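Local coordinates for CptN Toxin (Eubacterium rectale DSM 17629, PDB 4RMO), which is the toxin of a type III toxin-antitoxin system, held in complex with its pseudoknotted RNA antitoxin, and is probably an endoribonuclease linked to bacteriophage resistance, at residues G131-G136 and P141-I146. Sequence-based numbering, arbitrary orientation.
Sequences GMLKRG and PTQPDI. With nucleotides of chain B.
With CG of Leu133 set anti to its carbonyl carbon (chi1 -68°) and CG1 of Ile146 lodged between its backbone N and carbonyl carbon (chi1 56°), the two side chains reach across and meet at about a right angle, Leu133 CD1 lying 3.9 Å from Ile146 CD1. The other branch of Leu133, CD2, packs against the end of the Gln143 side chain, and Phe139 in the intervening loop also touches Leu133. No hydrogen bond joins the two segments; they meet through Leu133 alone. Ile146 reaches further to Phe93 and Pro94 of strand 93-96.

Both segments also contact the RNA of chain B. The Lys134 chain, extended beyond CG, donates from NZ to OP2 of A27 of chain B (2.9 Å), while one face of the Arg135 guanidinium is turned to the six-membered ring of A27, offset toward the rim. Met132 CG rests 3.4 Å from C5 of A7 of chain B. On the 141-146 side, the backbone carbonyl O of Thr142 accepts a nearly straight bond from N2 of G3 of chain B (2.8 Å, 167°), and Thr142 OG1 hydrogen-bonds O2' of the same G3 at 2.6 Å.

Gly136, at positive phi, ends helix 116-134 in a Schellman motif, and Asp145, at the N-cap of helix 146-153, accepts from Lys148 N with its OD1: an interhelical loop whose residues form part of the antitoxin RNA-binding surface.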
# COMPACT_ATOMS: atom_id res chain seq x y z
N GLY A 131 -13.54 4.09 18.77
CA GLY A 131 -13.57 2.83 19.50
C GLY A 131 -13.28 3.05 20.97
O GLY A 131 -13.90 2.45 21.83
N MSE A 132 -12.31 3.89 21.22
CA MSE A 132 -11.92 4.23 22.55
C MSE A 132 -12.97 5.08 23.29
O MSE A 132 -13.26 4.82 24.46
CB MSE A 132 -10.60 5.00 22.49
CG MSE A 132 -9.42 4.09 22.15
SE MSE A 132 -7.91 5.01 21.81
CE MSE A 132 -7.41 5.41 23.41
N LEU A 133 -13.56 6.06 22.60
CA LEU A 133 -14.65 6.84 23.17
C LEU A 133 -15.82 5.95 23.60
O LEU A 133 -16.38 6.14 24.66
CB LEU A 133 -15.16 7.89 22.16
CG LEU A 133 -14.17 8.99 21.84
CD1 LEU A 133 -14.73 9.92 20.75
CD2 LEU A 133 -13.86 9.78 23.11
N LYS A 134 -16.22 5.02 22.73
CA LYS A 134 -17.31 4.10 23.00
C LYS A 134 -17.06 3.26 24.24
O LYS A 134 -18.00 2.72 24.80
CB LYS A 134 -17.52 3.19 21.80
CG LYS A 134 -18.54 3.72 20.81
CD LYS A 134 -18.28 3.13 19.43
CE LYS A 134 -19.57 3.09 18.63
NZ LYS A 134 -19.57 2.01 17.62
N ARG A 135 -15.79 3.10 24.61
CA ARG A 135 -15.40 2.32 25.77
C ARG A 135 -15.08 3.17 26.96
O ARG A 135 -14.51 2.68 27.94
CB ARG A 135 -14.20 1.43 25.43
CG ARG A 135 -14.72 0.22 24.72
CD ARG A 135 -13.63 -0.72 24.48
NE ARG A 135 -13.29 -1.49 25.67
CZ ARG A 135 -13.97 -2.54 26.15
NH1 ARG A 135 -15.13 -2.92 25.60
NH2 ARG A 135 -13.48 -3.20 27.19
N GLY A 136 -15.47 4.42 26.89
CA GLY A 136 -15.40 5.26 28.05
C GLY A 136 -14.09 5.97 28.23
O GLY A 136 -13.91 6.64 29.24
N PRO A 141 -11.14 16.47 29.91
CA PRO A 141 -12.22 16.46 30.86
C PRO A 141 -13.47 17.10 30.31
O PRO A 141 -14.47 17.21 31.02
CB PRO A 141 -11.65 17.26 32.08
CG PRO A 141 -10.49 18.05 31.56
CD PRO A 141 -10.04 17.39 30.27
N THR A 142 -13.42 17.58 29.06
CA THR A 142 -14.50 18.34 28.47
C THR A 142 -14.79 17.70 27.15
O THR A 142 -14.64 18.26 26.09
CB THR A 142 -14.08 19.80 28.25
OG1 THR A 142 -12.76 19.84 27.71
CG2 THR A 142 -14.11 20.52 29.60
N GLN A 143 -15.31 16.53 27.26
CA GLN A 143 -15.55 15.73 26.11
C GLN A 143 -17.04 15.72 25.72
O GLN A 143 -17.89 15.51 26.56
CB GLN A 143 -15.10 14.37 26.49
CG GLN A 143 -15.03 13.46 25.34
CD GLN A 143 -13.72 12.76 25.34
OE1 GLN A 143 -13.67 11.61 25.76
NE2 GLN A 143 -12.66 13.43 24.90
N PRO A 144 -17.36 15.94 24.44
CA PRO A 144 -18.78 15.92 24.03
C PRO A 144 -19.42 14.60 24.33
O PRO A 144 -18.78 13.56 24.18
CB PRO A 144 -18.74 16.11 22.53
CG PRO A 144 -17.35 16.26 22.14
CD PRO A 144 -16.47 16.30 23.35
N ASP A 145 -20.73 14.64 24.61
CA ASP A 145 -21.52 13.44 24.89
C ASP A 145 -22.11 12.92 23.62
O ASP A 145 -23.28 13.15 23.28
CB ASP A 145 -22.60 13.77 25.92
CG ASP A 145 -23.32 12.53 26.44
OD1 ASP A 145 -23.19 11.41 25.89
OD2 ASP A 145 -24.08 12.71 27.39
N ILE A 146 -21.27 12.24 22.87
CA ILE A 146 -21.67 11.74 21.56
C ILE A 146 -22.69 10.59 21.64
O ILE A 146 -23.52 10.43 20.72
CB ILE A 146 -20.47 11.33 20.69
CG1 ILE A 146 -19.60 10.29 21.40
CG2 ILE A 146 -19.64 12.55 20.36
CD1 ILE A 146 -18.59 9.63 20.47
P A B 27 -19.01 -1.61 18.18
OP1 A B 27 -19.48 -1.71 16.75
OP2 A B 27 -19.52 -0.52 19.07
O5' A B 27 -19.24 -2.99 18.94
C5' A B 27 -19.31 -4.24 18.23
C4' A B 27 -19.08 -5.39 19.19
O4' A B 27 -17.69 -5.40 19.64
C3' A B 27 -19.93 -5.38 20.46
O3' A B 27 -20.16 -6.70 20.95
C2' A B 27 -19.00 -4.69 21.46
O2' A B 27 -19.24 -5.00 22.81
C1' A B 27 -17.65 -5.27 21.05
N9 A B 27 -16.54 -4.40 21.37
C8 A B 27 -16.40 -3.09 20.97
N7 A B 27 -15.28 -2.54 21.34
C5 A B 27 -14.61 -3.56 22.00
C6 A B 27 -13.36 -3.62 22.62
N6 A B 27 -12.52 -2.59 22.66
N1 A B 27 -13.00 -4.77 23.21
C2 A B 27 -13.82 -5.82 23.12
N3 A B 27 -15.02 -5.90 22.55
C4 A B 27 -15.37 -4.72 22.02
P G B 3 -7.32 25.88 26.75
OP1 G B 3 -6.25 26.39 27.59
OP2 G B 3 -7.03 25.58 25.31
O5' G B 3 -7.95 24.53 27.29
C5' G B 3 -8.50 24.44 28.61
C4' G B 3 -9.36 23.19 28.71
O4' G B 3 -10.44 23.30 27.75
C3' G B 3 -8.67 21.88 28.37
O3' G B 3 -8.04 21.29 29.50
C2' G B 3 -9.84 21.02 27.93
O2' G B 3 -10.55 20.43 29.01
C1' G B 3 -10.70 22.03 27.18
N9 G B 3 -10.39 22.09 25.76
C8 G B 3 -9.47 22.91 25.15
N7 G B 3 -9.36 22.69 23.87
C5 G B 3 -10.29 21.69 23.61
C6 G B 3 -10.63 21.05 22.40
O6 G B 3 -10.20 21.28 21.27
N1 G B 3 -11.62 20.09 22.58
C2 G B 3 -12.17 19.76 23.79
N2 G B 3 -13.09 18.78 23.77
N3 G B 3 -11.86 20.35 24.93
C4 G B 3 -10.93 21.31 24.76
P A B 7 -3.28 2.73 26.77
OP1 A B 7 -2.60 3.27 27.97
OP2 A B 7 -2.54 2.01 25.71
O5' A B 7 -4.40 1.73 27.24
C5' A B 7 -5.33 2.13 28.24
C4' A B 7 -6.68 1.53 27.95
O4' A B 7 -7.32 2.26 26.88
C3' A B 7 -6.74 0.08 27.48
O3' A B 7 -6.62 -0.84 28.56
C2' A B 7 -8.13 0.04 26.86
O2' A B 7 -9.16 -0.11 27.81
C1' A B 7 -8.23 1.42 26.19
N9 A B 7 -7.86 1.42 24.78
C8 A B 7 -6.63 1.73 24.26
N7 A B 7 -6.54 1.58 22.97
C5 A B 7 -7.81 1.18 22.60
C6 A B 7 -8.37 0.88 21.35
N6 A B 7 -7.68 0.94 20.21
N1 A B 7 -9.67 0.51 21.32
C2 A B 7 -10.35 0.45 22.48
N3 A B 7 -9.92 0.69 23.71
C4 A B 7 -8.64 1.07 23.70